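Local atomic coordinates of conjugal transfer protein (Escherichia coli, PDB entry 5I97), a protein that forms part of the conjugative type IV secretion system of plasmid pKM101 as a VirB8-family inner-membrane protein, here represented by its soluble domain, probably periplasmic. Residues K31-Q36 and Y145-G150; Q36-R41 and A128-E133; I106-V111 and Y156-E161; R112-R115 and D120-P123. All blocks are in the same frame, centred on the assembly; numbering follows the deposited sequence.

Interaction 1: K31-Q36 and Y145-G150; sequences KFWLTQ and YVNPLG
Trp33 on helix 27-42 and Asn147 in the loop 145-150 bring the two backbones to 8.9 Å between their CA atoms, a separation too wide for main-chain bonding and spanned almost wholly by one indole. Across it the chain makes a type I turn from Asn147 to Gly150, closed by the hydrogen bond from Gly150 N to Asn147 O at 3.0 Å. CG of Trp33 lies anti to the carbonyl carbon (chi1 -61°), and from there the six-membered half of the ring is carried out to the turn. Its CH2 meets Pro148 CD obliquely at 3.4 Å, the tightest approach between the segments. At the neighbouring corner CZ3 comes edge-on to Val146 O, 3.6 Å away and near the ring plane. The pyrrole side has its own partner, since NE1 lies 3.8 Å from Leu149 CD1, whose side chain crosses the indole at about a right angle. Phe32 CD2 backs one indole face, 3.6 Å above the Trp33 ring and over its centre. The carboxamide of Asn147 is engaged elsewhere, its ND2 bonding to Phe151 O, and the Phe151 ring also meets Trp33. No hydrogen bond joins the segments: this is surface packing of the first long helix against the turn leading into the last strand, in the helix-on-sheet, NTF2-like fold of VirB8 domains.

Interaction 2: Q36-R41 and A128-E133; sequences QYVIHR and AIMGYE
Tyr37 OH is gripped by two groups, Arg41 NH1 one helical turn further on and Ser60 OG in the segment following helix 49-58. The bond from Arg41 NH1 to Tyr37 OH measures 3.0 Å and is bent, with an N-H...O angle of 141°, although the oxygen lies in the guanidinium plane. This phenol belongs to the buried interface of the NTF2-like fold, where helix 27-42 lies against the antiparallel sheet and here faces strand 124-134. The backbones stay well apart, 8.1 Å between the CA atoms of Val38 and Ala128, and no hydrogen bond crosses; what crosses is one methionine. Tyr37 holds CG anti to its main-chain nitrogen (chi1 -175°), which places the ring beside Met130 and presents CD2 to Met130 CE at 3.6 Å, an oblique approach. The ring meets Tyr156 edge-to-face as well, while Val56 and Val64 touch it from helices 49-58 and 62-69; these two helices and strands 124-134 and 151-160 therefore all reach this residue. A phenylalanine at Tyr37 would probably leave Arg41 NH1 and Ser60 OG without the oxygen that links them, setting the guanidinium freer to turn. Val38, the next residue on the helix, packs on the same methionine and on Phe108 of strand 103-114. Met130 serves both neighbours because its chain bends at the last torsion (chi3 58°): CE turns to Tyr37, and SD rests 3.8 Å from Val38 CG2.

Interaction 3: I106-V111 and Y156-E161; sequences IRFTTV and YRVNPE
Glu161 and Arg107 meet because the glutamate chain turns at chi2 (95°) while the arginine runs extended from CG to NE, which sets the two side chains crossing at about a right angle. Phe108, with CG lodged between the backbone nitrogen and the carbonyl carbon (chi1 66°), sets its ring against Val158 instead. The polar pair is a salt bridge of modest strength. Arg107 NE lies 3.3 Å from Glu161 OE1 and 3.4 Å from Glu161 OE2, and both hydrogen bonds are weak; the longer one is the straighter. Guanidinium and carboxylate planes are 48° apart, so the groups do not lie flat in a two-pronged pairing. The carboxylate also rests against the aliphatic arm, OE1 of Glu161 coming to 3.4 Å from Arg107 CD. In the curved antiparallel sheet of this NTF2-like domain, strands 103-114 and 151-160 are not neighbours: strand 124-134 runs between them, and each contact passes over it. Glu161 touches Ile127 on the way, and Phe108 stacks on Trp126, which Val158 also touches. Being consecutive in a strand, Arg107 and Phe108 serve opposite faces of the sheet, the phenylalanine on the side where Glu42 of helix 27-42 touches it. There the end of the ring, CZ, stands 3.9 Å from Val158 CG1, approached obliquely, and the next ring carbon, CE1, is 4.2 Å from the same methyl.

Interaction 4: R112-R115 and D120-P123; sequences RRVR and DDQP
Arg113 wraps its chain round one carboxylate oxygen of Asp120. CB and CG each lie 3.4 Å from Asp120 OD1, and after the bend at chi2 (67°) CD comes closer still, 3.1 Å from OD1. NE and CZ each stand 3.9 Å from Asp120 OD1, and NE turns back to its own strand in a weak bond to Val114 O, 3.3 Å long. At the tip NH1 donates to Asp120 OD1 at 3.0 Å, nearly straight at 167°, in the guanidinium plane but from above the carboxylate plane; NH2 adds a weak bond to Asn117 O. A leucine at Arg113 would probably leave Asp120 OD1 without its nearest cation and the loop less firmly tied to the strand. Arg112 forms the second salt bridge, its NH1 reaching Asp121 OD2 at 2.9 Å, while its NE pairs with Glu86. Between these two bridges the main chains join directly, Asp121 N to Arg112 O at 2.7 Å, nearly along the C=O axis. The site is the surface end of the antiparallel hairpin linking strand 103-114 to strand 124-134, and on its other edge strand 103-114 bonds to strand 86-98, through Arg113 with Thr87.

Overall arrangement
Interaction 2 is the buried one; interaction 3 is partly buried, and interactions 1 and 4 lie at the surface, their centres 28 Å apart on opposite sides of the chain's centre. Helix 27-42 serves both interactions 1 and 2, whose segments also meet through Leu34 and Met130, whereas interactions 3 and 4 share strand 103-114. Chemistry follows place: aromatic and aliphatic packing without crossing hydrogen bonds holds the helix to turn and sheet, interaction 3 mixes a weak salt bridge with apolar packing, and the hairpin end relies on charge and main-chain bonding. Strand pairing ties interactions 2 and 3 together, Ala128 with Ile106 and Ile129 with Arg157.

Interaction 1: K31-Q36 and Y145-G150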
loop_
_atom_site.group_PDB
_atom_site.type_symbol
_atom_site.label_atom_id
_atom_site.label_comp_id
_atom_site.label_asym_id
_atom_site.label_seq_id
_atom_site.Cartn_x
_atom_site.Cartn_y
_atom_site.Cartn_z
ATOM N N LYS A 31 8.383 0.314 -23.035
ATOM C CA LYS A 31 7.611 0.963 -21.997
ATOM C C LYS A 31 7.783 0.226 -20.672
ATOM O O LYS A 31 7.830 0.845 -19.618
ATOM C CB LYS A 31 6.135 1.038 -22.400
ATOM C CG LYS A 31 5.217 1.599 -21.330
ATOM C CD LYS A 31 3.750 1.475 -21.716
ATOM C CE LYS A 31 2.842 1.935 -20.580
ATOM N NZ LYS A 31 1.401 1.778 -20.929
ATOM N N PHE A 32 7.922 -1.092 -20.726
ATOM C CA PHE A 32 8.103 -1.858 -19.502
ATOM C C PHE A 32 9.382 -1.476 -18.767
ATOM O O PHE A 32 9.339 -1.157 -17.586
ATOM C CB PHE A 32 8.127 -3.357 -19.777
ATOM C CG PHE A 32 8.547 -4.169 -18.581
ATOM C CD1 PHE A 32 7.710 -4.297 -17.484
ATOM C CD2 PHE A 32 9.804 -4.755 -18.530
ATOM C CE1 PHE A 32 8.101 -5.024 -16.379
ATOM C CE2 PHE A 32 10.206 -5.478 -17.422
ATOM C CZ PHE A 32 9.354 -5.616 -16.346
ATOM N N TRP A 33 10.514 -1.529 -19.460
ATOM C CA TRP A 33 11.796 -1.230 -18.840
ATOM C C TRP A 33 11.890 0.231 -18.437
ATOM O O TRP A 33 12.427 0.545 -17.384
ATOM C CB TRP A 33 12.959 -1.588 -19.775
ATOM C CG TRP A 33 12.988 -3.035 -20.115
ATOM C CD1 TRP A 33 12.682 -3.595 -21.314
ATOM C CD2 TRP A 33 13.336 -4.119 -19.240
ATOM N NE1 TRP A 33 12.812 -4.956 -21.244
ATOM C CE2 TRP A 33 13.214 -5.305 -19.980
ATOM C CE3 TRP A 33 13.738 -4.199 -17.905
ATOM C CZ2 TRP A 33 13.486 -6.558 -19.433
ATOM C CZ3 TRP A 33 14.002 -5.441 -17.364
ATOM C CH2 TRP A 33 13.877 -6.603 -18.125
ATOM N N LEU A 34 11.343 1.120 -19.253
ATOM C CA LEU A 34 11.425 2.531 -18.929
ATOM C C LEU A 34 10.623 2.862 -17.669
ATOM O O LEU A 34 11.089 3.614 -16.822
ATOM C CB LEU A 34 10.946 3.376 -20.094
ATOM C CG LEU A 34 11.924 3.433 -21.260
ATOM C CD1 LEU A 34 11.178 3.737 -22.549
ATOM C CD2 LEU A 34 13.033 4.430 -21.012
ATOM N N THR A 35 9.427 2.295 -17.542
ATOM C CA THR A 35 8.619 2.549 -16.368
ATOM C C THR A 35 9.242 1.866 -15.142
ATOM O O THR A 35 9.186 2.404 -14.044
ATOM C CB THR A 35 7.135 2.106 -16.550
ATOM O OG1 THR A 35 7.075 0.749 -16.980
ATOM C CG2 THR A 35 6.427 2.977 -17.568
ATOM N N GLN A 36 9.821 0.682 -15.332
ATOM C CA GLN A 36 10.527 -0.012 -14.253
ATOM C C GLN A 36 11.679 0.813 -13.730
ATOM O O GLN A 36 11.929 0.863 -12.536
ATOM C CB GLN A 36 11.083 -1.354 -14.738
ATOM C CG GLN A 36 10.063 -2.439 -14.877
ATOM C CD GLN A 36 9.539 -2.871 -13.546
ATOM O OE1 GLN A 36 8.373 -2.668 -13.241
ATOM N NE2 GLN A 36 10.396 -3.492 -12.745
ATOM N N TYR A 145 19.180 -11.911 -14.422
ATOM C CA TYR A 145 17.888 -12.138 -13.792
ATOM C C TYR A 145 17.195 -10.809 -13.504
ATOM O O TYR A 145 16.057 -10.777 -13.057
ATOM C CB TYR A 145 18.102 -12.937 -12.500
ATOM C CG TYR A 145 16.888 -13.292 -11.655
ATOM C CD1 TYR A 145 16.143 -14.439 -11.905
ATOM C CD2 TYR A 145 16.532 -12.512 -10.562
ATOM C CE1 TYR A 145 15.053 -14.782 -11.103
ATOM C CE2 TYR A 145 15.446 -12.842 -9.766
ATOM C CZ TYR A 145 14.714 -13.978 -10.036
ATOM O OH TYR A 145 13.633 -14.300 -9.240
ATOM N N VAL A 146 17.889 -9.714 -13.796
ATOM C CA VAL A 146 17.409 -8.369 -13.491
ATOM C C VAL A 146 17.277 -7.546 -14.758
ATOM O O VAL A 146 16.286 -6.848 -14.952
ATOM C CB VAL A 146 18.334 -7.641 -12.492
ATOM C CG1 VAL A 146 17.861 -6.231 -12.264
ATOM C CG2 VAL A 146 18.358 -8.379 -11.178
ATOM N N ASN A 147 18.286 -7.636 -15.613
ATOM C CA ASN A 147 18.339 -6.868 -16.847
ATOM C C ASN A 147 18.753 -7.748 -18.030
ATOM O O ASN A 147 19.803 -7.530 -18.628
ATOM C CB ASN A 147 19.328 -5.716 -16.678
ATOM C CG ASN A 147 19.205 -4.677 -17.754
ATOM O OD1 ASN A 147 18.153 -4.524 -18.361
ATOM N ND2 ASN A 147 20.292 -3.970 -18.018
ATOM N N PRO A 148 17.899 -8.720 -18.400
ATOM C CA PRO A 148 18.246 -9.764 -19.381
ATOM C C PRO A 148 18.541 -9.242 -20.776
ATOM O O PRO A 148 19.376 -9.812 -21.472
ATOM C CB PRO A 148 17.001 -10.650 -19.416
ATOM C CG PRO A 148 16.184 -10.256 -18.220
ATOM C CD PRO A 148 16.497 -8.823 -17.963
ATOM N N LEU A 149 17.875 -8.167 -21.175
ATOM C CA LEU A 149 18.040 -7.624 -22.515
ATOM C C LEU A 149 19.099 -6.526 -22.533
ATOM O O LEU A 149 19.334 -5.890 -23.556
ATOM C CB LEU A 149 16.705 -7.102 -23.036
ATOM C CG LEU A 149 15.586 -8.142 -23.120
ATOM C CD1 LEU A 149 14.291 -7.509 -23.607
ATOM C CD2 LEU A 149 16.004 -9.260 -24.067
ATOM N N GLY A 150 19.729 -6.297 -21.390
ATOM C CA GLY A 150 20.772 -5.291 -21.301
ATOM C C GLY A 150 20.248 -3.893 -21.548
ATOM O O GLY A 150 20.928 -3.060 -22.137
#

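Interaction 2: Q36-R41 and A128-E133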
loop_
_atom_site.group_PDB
_atom_site.type_symbol
_atom_site.label_atom_id
_atom_site.label_comp_id
_atom_site.label_asym_id
_atom_site.label_seq_id
_atom_site.Cartn_x
_atom_site.Cartn_y
_atom_site.Cartn_z
ATOM N N GLN A 36 9.821 0.682 -15.332
ATOM C CA GLN A 36 10.527 -0.012 -14.253
ATOM C C GLN A 36 11.679 0.813 -13.730
ATOM O O GLN A 36 11.929 0.863 -12.536
ATOM C CB GLN A 36 11.083 -1.354 -14.738
ATOM C CG GLN A 36 10.063 -2.439 -14.877
ATOM C CD GLN A 36 9.539 -2.871 -13.546
ATOM O OE1 GLN A 36 8.373 -2.668 -13.241
ATOM N NE2 GLN A 36 10.396 -3.492 -12.745
ATOM N N TYR A 37 12.373 1.467 -14.642
ATOM C CA TYR A 37 13.520 2.264 -14.282
ATOM C C TYR A 37 13.081 3.438 -13.422
ATOM O O TYR A 37 13.674 3.693 -12.380
ATOM C CB TYR A 37 14.255 2.741 -15.528
ATOM C CG TYR A 37 15.535 3.486 -15.254
ATOM C CD1 TYR A 37 16.740 2.812 -15.113
ATOM C CD2 TYR A 37 15.542 4.869 -15.128
ATOM C CE1 TYR A 37 17.921 3.496 -14.866
ATOM C CE2 TYR A 37 16.715 5.560 -14.887
ATOM C CZ TYR A 37 17.901 4.872 -14.754
ATOM O OH TYR A 37 19.059 5.564 -14.509
ATOM N N VAL A 38 12.049 4.144 -13.868
ATOM C CA VAL A 38 11.530 5.278 -13.130
ATOM C C VAL A 38 11.014 4.845 -11.767
ATOM O O VAL A 38 11.243 5.506 -10.768
ATOM C CB VAL A 38 10.409 5.985 -13.902
ATOM C CG1 VAL A 38 9.699 7.016 -13.011
ATOM C CG2 VAL A 38 10.958 6.618 -15.164
ATOM N N ILE A 39 10.319 3.723 -11.723
ATOM C CA ILE A 39 9.812 3.230 -10.460
ATOM C C ILE A 39 10.949 2.874 -9.498
ATOM O O ILE A 39 10.890 3.214 -8.320
ATOM C CB ILE A 39 8.888 2.035 -10.684
ATOM C CG1 ILE A 39 7.575 2.514 -11.304
ATOM C CG2 ILE A 39 8.577 1.347 -9.378
ATOM C CD1 ILE A 39 6.687 1.401 -11.810
ATOM N N HIS A 40 11.989 2.210 -10.005
ATOM C CA HIS A 40 13.128 1.836 -9.181
ATOM C C HIS A 40 13.864 3.068 -8.667
ATOM O O HIS A 40 14.313 3.096 -7.525
ATOM C CB HIS A 40 14.119 0.975 -9.967
ATOM C CG HIS A 40 13.752 -0.472 -10.068
ATOM N ND1 HIS A 40 13.427 -1.242 -8.971
ATOM C CD2 HIS A 40 13.685 -1.300 -11.139
ATOM C CE1 HIS A 40 13.170 -2.477 -9.363
ATOM N NE2 HIS A 40 13.321 -2.538 -10.674
ATOM N N ARG A 41 13.989 4.078 -9.521
ATOM C CA ARG A 41 14.832 5.226 -9.221
ATOM C C ARG A 41 14.133 6.309 -8.401
ATOM O O ARG A 41 14.749 6.920 -7.536
ATOM C CB ARG A 41 15.371 5.823 -10.519
ATOM C CG ARG A 41 16.176 7.072 -10.330
ATOM C CD ARG A 41 17.111 7.325 -11.478
ATOM N NE ARG A 41 17.858 8.560 -11.276
ATOM C CZ ARG A 41 18.938 8.914 -11.959
ATOM N NH1 ARG A 41 19.433 8.116 -12.897
ATOM N NH2 ARG A 41 19.530 10.064 -11.698
ATOM N N ALA A 128 9.872 12.990 -16.830
ATOM C CA ALA A 128 11.183 12.391 -17.024
ATOM C C ALA A 128 11.504 12.258 -18.512
ATOM O O ALA A 128 10.805 11.557 -19.246
ATOM C CB ALA A 128 11.248 11.038 -16.351
ATOM N N ILE A 129 12.537 12.971 -18.955
ATOM C CA ILE A 129 13.041 12.838 -20.322
ATOM C C ILE A 129 14.209 11.860 -20.351
ATOM O O ILE A 129 15.252 12.112 -19.764
ATOM C CB ILE A 129 13.500 14.186 -20.902
ATOM C CG1 ILE A 129 12.405 15.247 -20.753
ATOM C CG2 ILE A 129 13.943 14.019 -22.350
ATOM C CD1 ILE A 129 11.134 14.921 -21.482
ATOM N N MET A 130 14.043 10.749 -21.047
ATOM C CA MET A 130 15.009 9.669 -20.942
ATOM C C MET A 130 15.599 9.288 -22.287
ATOM O O MET A 130 14.908 9.291 -23.300
ATOM C CB MET A 130 14.344 8.449 -20.310
ATOM C CG MET A 130 13.476 8.775 -19.109
ATOM S SD MET A 130 12.612 7.334 -18.489
ATOM C CE MET A 130 13.980 6.238 -18.123
ATOM N N GLY A 131 16.883 8.954 -22.289
ATOM C CA GLY A 131 17.513 8.340 -23.442
ATOM C C GLY A 131 17.759 6.885 -23.102
ATOM O O GLY A 131 18.126 6.576 -21.975
ATOM N N TYR A 132 17.504 5.981 -24.039
ATOM C CA TYR A 132 17.697 4.568 -23.768
ATOM C C TYR A 132 18.167 3.774 -24.990
ATOM O O TYR A 132 18.162 4.263 -26.118
ATOM C CB TYR A 132 16.413 3.956 -23.217
ATOM C CG TYR A 132 15.296 3.862 -24.218
ATOM C CD1 TYR A 132 14.480 4.946 -24.472
ATOM C CD2 TYR A 132 15.058 2.686 -24.916
ATOM C CE1 TYR A 132 13.461 4.865 -25.391
ATOM C CE2 TYR A 132 14.049 2.595 -25.829
ATOM C CZ TYR A 132 13.251 3.684 -26.066
ATOM O OH TYR A 132 12.227 3.595 -26.982
ATOM N N GLU A 133 18.719 2.598 -24.704
ATOM C CA GLU A 133 19.243 1.685 -25.713
ATOM C C GLU A 133 19.397 0.300 -25.091
ATOM O O GLU A 133 19.375 0.168 -23.867
ATOM C CB GLU A 133 20.589 2.181 -26.242
ATOM C CG GLU A 133 21.671 2.290 -25.180
ATOM C CD GLU A 133 23.009 2.713 -25.753
ATOM O OE1 GLU A 133 23.022 3.370 -26.815
ATOM O OE2 GLU A 133 24.048 2.389 -25.141
#

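Interaction 3: I106-V111 and Y156-E161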
loop_
_atom_site.group_PDB
_atom_site.type_symbol
_atom_site.label_atom_id
_atom_site.label_comp_id
_atom_site.label_asym_id
_atom_site.label_seq_id
_atom_site.Cartn_x
_atom_site.Cartn_y
_atom_site.Cartn_z
ATOM N N ILE A 106 8.258 10.450 -19.800
ATOM C CA ILE A 106 7.411 9.780 -18.834
ATOM C C ILE A 106 6.872 10.754 -17.785
ATOM O O ILE A 106 7.633 11.399 -17.066
ATOM C CB ILE A 106 8.170 8.629 -18.156
ATOM C CG1 ILE A 106 8.511 7.568 -19.206
ATOM C CG2 ILE A 106 7.361 8.037 -17.016
ATOM C CD1 ILE A 106 9.082 6.294 -18.646
ATOM N N ARG A 107 5.551 10.842 -17.693
ATOM C CA ARG A 107 4.923 11.675 -16.681
ATOM C C ARG A 107 4.476 10.826 -15.515
ATOM O O ARG A 107 3.747 9.848 -15.685
ATOM C CB ARG A 107 3.751 12.435 -17.283
ATOM C CG ARG A 107 4.204 13.493 -18.248
ATOM C CD ARG A 107 3.065 14.348 -18.738
ATOM N NE ARG A 107 3.563 15.505 -19.480
ATOM C CZ ARG A 107 4.069 15.461 -20.708
ATOM N NH1 ARG A 107 4.185 14.305 -21.348
ATOM N NH2 ARG A 107 4.484 16.580 -21.286
ATOM N N PHE A 108 4.906 11.216 -14.320
ATOM C CA PHE A 108 4.641 10.396 -13.160
ATOM C C PHE A 108 4.378 11.202 -11.896
ATOM O O PHE A 108 4.714 12.380 -11.788
ATOM C CB PHE A 108 5.815 9.417 -12.948
ATOM C CG PHE A 108 7.124 10.075 -12.591
ATOM C CD1 PHE A 108 7.895 10.692 -13.558
ATOM C CD2 PHE A 108 7.620 10.013 -11.299
ATOM C CE1 PHE A 108 9.093 11.279 -13.232
ATOM C CE2 PHE A 108 8.833 10.583 -10.982
ATOM C CZ PHE A 108 9.563 11.220 -11.942
ATOM N N THR A 109 3.780 10.525 -10.931
ATOM C CA THR A 109 3.382 11.137 -9.686
ATOM C C THR A 109 4.016 10.414 -8.519
ATOM O O THR A 109 4.017 9.188 -8.466
ATOM C CB THR A 109 1.859 11.130 -9.532
ATOM O OG1 THR A 109 1.297 12.000 -10.516
ATOM C CG2 THR A 109 1.449 11.627 -8.148
ATOM N N THR A 110 4.573 11.183 -7.597
ATOM C CA THR A 110 5.110 10.618 -6.368
ATOM C C THR A 110 4.235 10.998 -5.178
ATOM O O THR A 110 3.739 12.118 -5.084
ATOM C CB THR A 110 6.562 11.071 -6.115
ATOM O OG1 THR A 110 6.644 12.496 -6.179
ATOM C CG2 THR A 110 7.479 10.481 -7.167
ATOM N N VAL A 111 4.038 10.039 -4.285
ATOM C CA VAL A 111 3.352 10.287 -3.024
ATOM C C VAL A 111 4.295 9.934 -1.884
ATOM O O VAL A 111 4.622 8.769 -1.673
ATOM C CB VAL A 111 2.055 9.468 -2.890
ATOM C CG1 VAL A 111 1.447 9.662 -1.506
ATOM C CG2 VAL A 111 1.058 9.864 -3.965
ATOM N N TYR A 156 19.123 11.104 -18.455
ATOM C CA TYR A 156 18.009 11.125 -17.534
ATOM C C TYR A 156 17.898 12.465 -16.842
ATOM O O TYR A 156 18.802 12.899 -16.136
ATOM C CB TYR A 156 18.162 10.009 -16.503
ATOM C CG TYR A 156 16.950 9.804 -15.623
ATOM C CD1 TYR A 156 15.870 9.061 -16.068
ATOM C CD2 TYR A 156 16.898 10.334 -14.347
ATOM C CE1 TYR A 156 14.772 8.860 -15.275
ATOM C CE2 TYR A 156 15.805 10.136 -13.543
ATOM C CZ TYR A 156 14.744 9.400 -14.014
ATOM O OH TYR A 156 13.647 9.194 -13.231
ATOM N N ARG A 157 16.790 13.140 -17.068
ATOM C CA ARG A 157 16.538 14.380 -16.370
ATOM C C ARG A 157 15.062 14.493 -16.047
ATOM O O ARG A 157 14.197 14.182 -16.870
ATOM C CB ARG A 157 17.076 15.555 -17.188
ATOM C CG ARG A 157 16.284 15.942 -18.392
ATOM C CD ARG A 157 16.845 17.214 -19.010
ATOM N NE ARG A 157 16.246 17.497 -20.317
ATOM C CZ ARG A 157 15.205 18.298 -20.519
ATOM N NH1 ARG A 157 14.628 18.922 -19.496
ATOM N NH2 ARG A 157 14.745 18.479 -21.753
ATOM N N VAL A 158 14.793 14.914 -14.819
ATOM C CA VAL A 158 13.444 15.050 -14.318
ATOM C C VAL A 158 13.175 16.506 -14.007
ATOM O O VAL A 158 14.036 17.211 -13.503
ATOM C CB VAL A 158 13.224 14.177 -13.067
ATOM C CG1 VAL A 158 11.824 14.375 -12.499
ATOM C CG2 VAL A 158 13.456 12.708 -13.410
ATOM N N ASN A 159 11.970 16.950 -14.329
ATOM C CA ASN A 159 11.526 18.298 -14.042
ATOM C C ASN A 159 10.108 18.240 -13.552
ATOM O O ASN A 159 9.379 17.309 -13.891
ATOM C CB ASN A 159 11.611 19.199 -15.277
ATOM C CG ASN A 159 12.997 19.268 -15.866
ATOM O OD1 ASN A 159 13.220 18.885 -17.011
ATOM N ND2 ASN A 159 13.932 19.793 -15.096
ATOM N N PRO A 160 9.709 19.227 -12.739
ATOM C CA PRO A 160 8.328 19.242 -12.255
ATOM C C PRO A 160 7.371 19.527 -13.403
ATOM O O PRO A 160 7.814 20.044 -14.416
ATOM C CB PRO A 160 8.321 20.393 -11.243
ATOM C CG PRO A 160 9.761 20.596 -10.877
ATOM C CD PRO A 160 10.530 20.278 -12.113
ATOM N N GLU A 161 6.082 19.276 -13.205
ATOM C CA GLU A 161 5.061 19.528 -14.218
ATOM C C GLU A 161 4.384 20.867 -13.966
ATOM O O GLU A 161 4.144 21.228 -12.813
ATOM C CB GLU A 161 4.001 18.423 -14.207
ATOM C CG GLU A 161 2.937 18.569 -15.297
ATOM C CD GLU A 161 3.235 17.784 -16.541
ATOM O OE1 GLU A 161 3.880 16.728 -16.432
ATOM O OE2 GLU A 161 2.840 18.224 -17.635
#

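Interaction 4: R112-R115 and D120-P123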
loop_
_atom_site.group_PDB
_atom_site.type_symbol
_atom_site.label_atom_id
_atom_site.label_comp_id
_atom_site.label_asym_id
_atom_site.label_seq_id
_atom_site.Cartn_x
_atom_site.Cartn_y
_atom_site.Cartn_z
ATOM N N ARG A 112 4.772 10.951 -1.181
ATOM C CA ARG A 112 5.698 10.722 -0.075
ATOM C C ARG A 112 4.944 10.559 1.238
ATOM O O ARG A 112 3.970 11.272 1.500
ATOM C CB ARG A 112 6.705 11.861 0.022
ATOM C CG ARG A 112 7.636 11.798 1.206
ATOM C CD ARG A 112 8.645 12.901 1.087
ATOM N NE ARG A 112 9.557 12.915 2.214
ATOM C CZ ARG A 112 9.439 13.731 3.253
ATOM N NH1 ARG A 112 8.437 14.592 3.301
ATOM N NH2 ARG A 112 10.322 13.674 4.240
ATOM N N ARG A 113 5.439 9.686 2.102
ATOM C CA ARG A 113 4.801 9.523 3.386
ATOM C C ARG A 113 5.831 9.466 4.507
ATOM O O ARG A 113 6.691 8.587 4.538
ATOM C CB ARG A 113 3.967 8.240 3.376
ATOM C CG ARG A 113 3.534 7.750 4.740
ATOM C CD ARG A 113 2.547 8.724 5.359
ATOM N NE ARG A 113 2.092 8.287 6.673
ATOM C CZ ARG A 113 0.976 7.599 6.881
ATOM N NH1 ARG A 113 0.224 7.234 5.856
ATOM N NH2 ARG A 113 0.630 7.250 8.111
ATOM N N VAL A 114 5.724 10.409 5.431
ATOM C CA VAL A 114 6.581 10.442 6.607
ATOM C C VAL A 114 5.901 9.590 7.667
ATOM O O VAL A 114 4.738 9.809 7.968
ATOM C CB VAL A 114 6.788 11.864 7.101
ATOM C CG1 VAL A 114 7.884 11.903 8.143
ATOM C CG2 VAL A 114 7.129 12.776 5.933
ATOM N N ARG A 115 6.607 8.604 8.212
ATOM C CA ARG A 115 5.990 7.651 9.133
ATOM C C ARG A 115 5.502 8.314 10.426
ATOM O O ARG A 115 4.573 7.822 11.063
ATOM C CB ARG A 115 6.957 6.513 9.462
ATOM C CG ARG A 115 7.340 5.627 8.275
ATOM C CD ARG A 115 6.432 4.435 8.155
ATOM N NE ARG A 115 6.616 3.710 6.900
ATOM C CZ ARG A 115 7.608 2.857 6.671
ATOM N NH1 ARG A 115 8.509 2.629 7.615
ATOM N NH2 ARG A 115 7.703 2.228 5.503
ATOM N N ASP A 120 -0.455 10.744 4.226
ATOM C CA ASP A 120 0.558 10.875 3.180
ATOM C C ASP A 120 0.721 12.352 2.841
ATOM O O ASP A 120 -0.194 13.122 3.050
ATOM C CB ASP A 120 0.147 10.117 1.912
ATOM C CG ASP A 120 -0.037 8.634 2.140
ATOM O OD1 ASP A 120 0.600 8.082 3.052
ATOM O OD2 ASP A 120 -0.845 8.016 1.417
ATOM N N ASP A 121 1.878 12.750 2.318
ATOM C CA ASP A 121 2.037 14.112 1.809
ATOM C C ASP A 121 1.194 14.286 0.535
ATOM O O ASP A 121 0.642 13.319 0.015
ATOM C CB ASP A 121 3.502 14.432 1.469
ATOM C CG ASP A 121 4.446 14.300 2.657
ATOM O OD1 ASP A 121 3.992 14.057 3.800
ATOM O OD2 ASP A 121 5.665 14.438 2.422
ATOM N N GLN A 122 1.153 15.512 0.020
ATOM C CA GLN A 122 0.446 15.831 -1.208
ATOM C C GLN A 122 1.245 15.374 -2.427
ATOM O O GLN A 122 2.477 15.476 -2.439
ATOM C CB GLN A 122 0.187 17.333 -1.306
ATOM C CG GLN A 122 -0.736 17.881 -0.236
ATOM C CD GLN A 122 -2.144 17.323 -0.361
ATOM O OE1 GLN A 122 -2.506 16.346 0.295
ATOM N NE2 GLN A 122 -2.937 17.933 -1.230
ATOM N N PRO A 123 0.546 14.849 -3.446
ATOM C CA PRO A 123 1.185 14.348 -4.665
ATOM C C PRO A 123 2.009 15.410 -5.386
ATOM O O PRO A 123 1.665 16.588 -5.366
ATOM C CB PRO A 123 -0.003 13.918 -5.523
ATOM C CG PRO A 123 -1.069 13.563 -4.536
ATOM C CD PRO A 123 -0.893 14.528 -3.408
#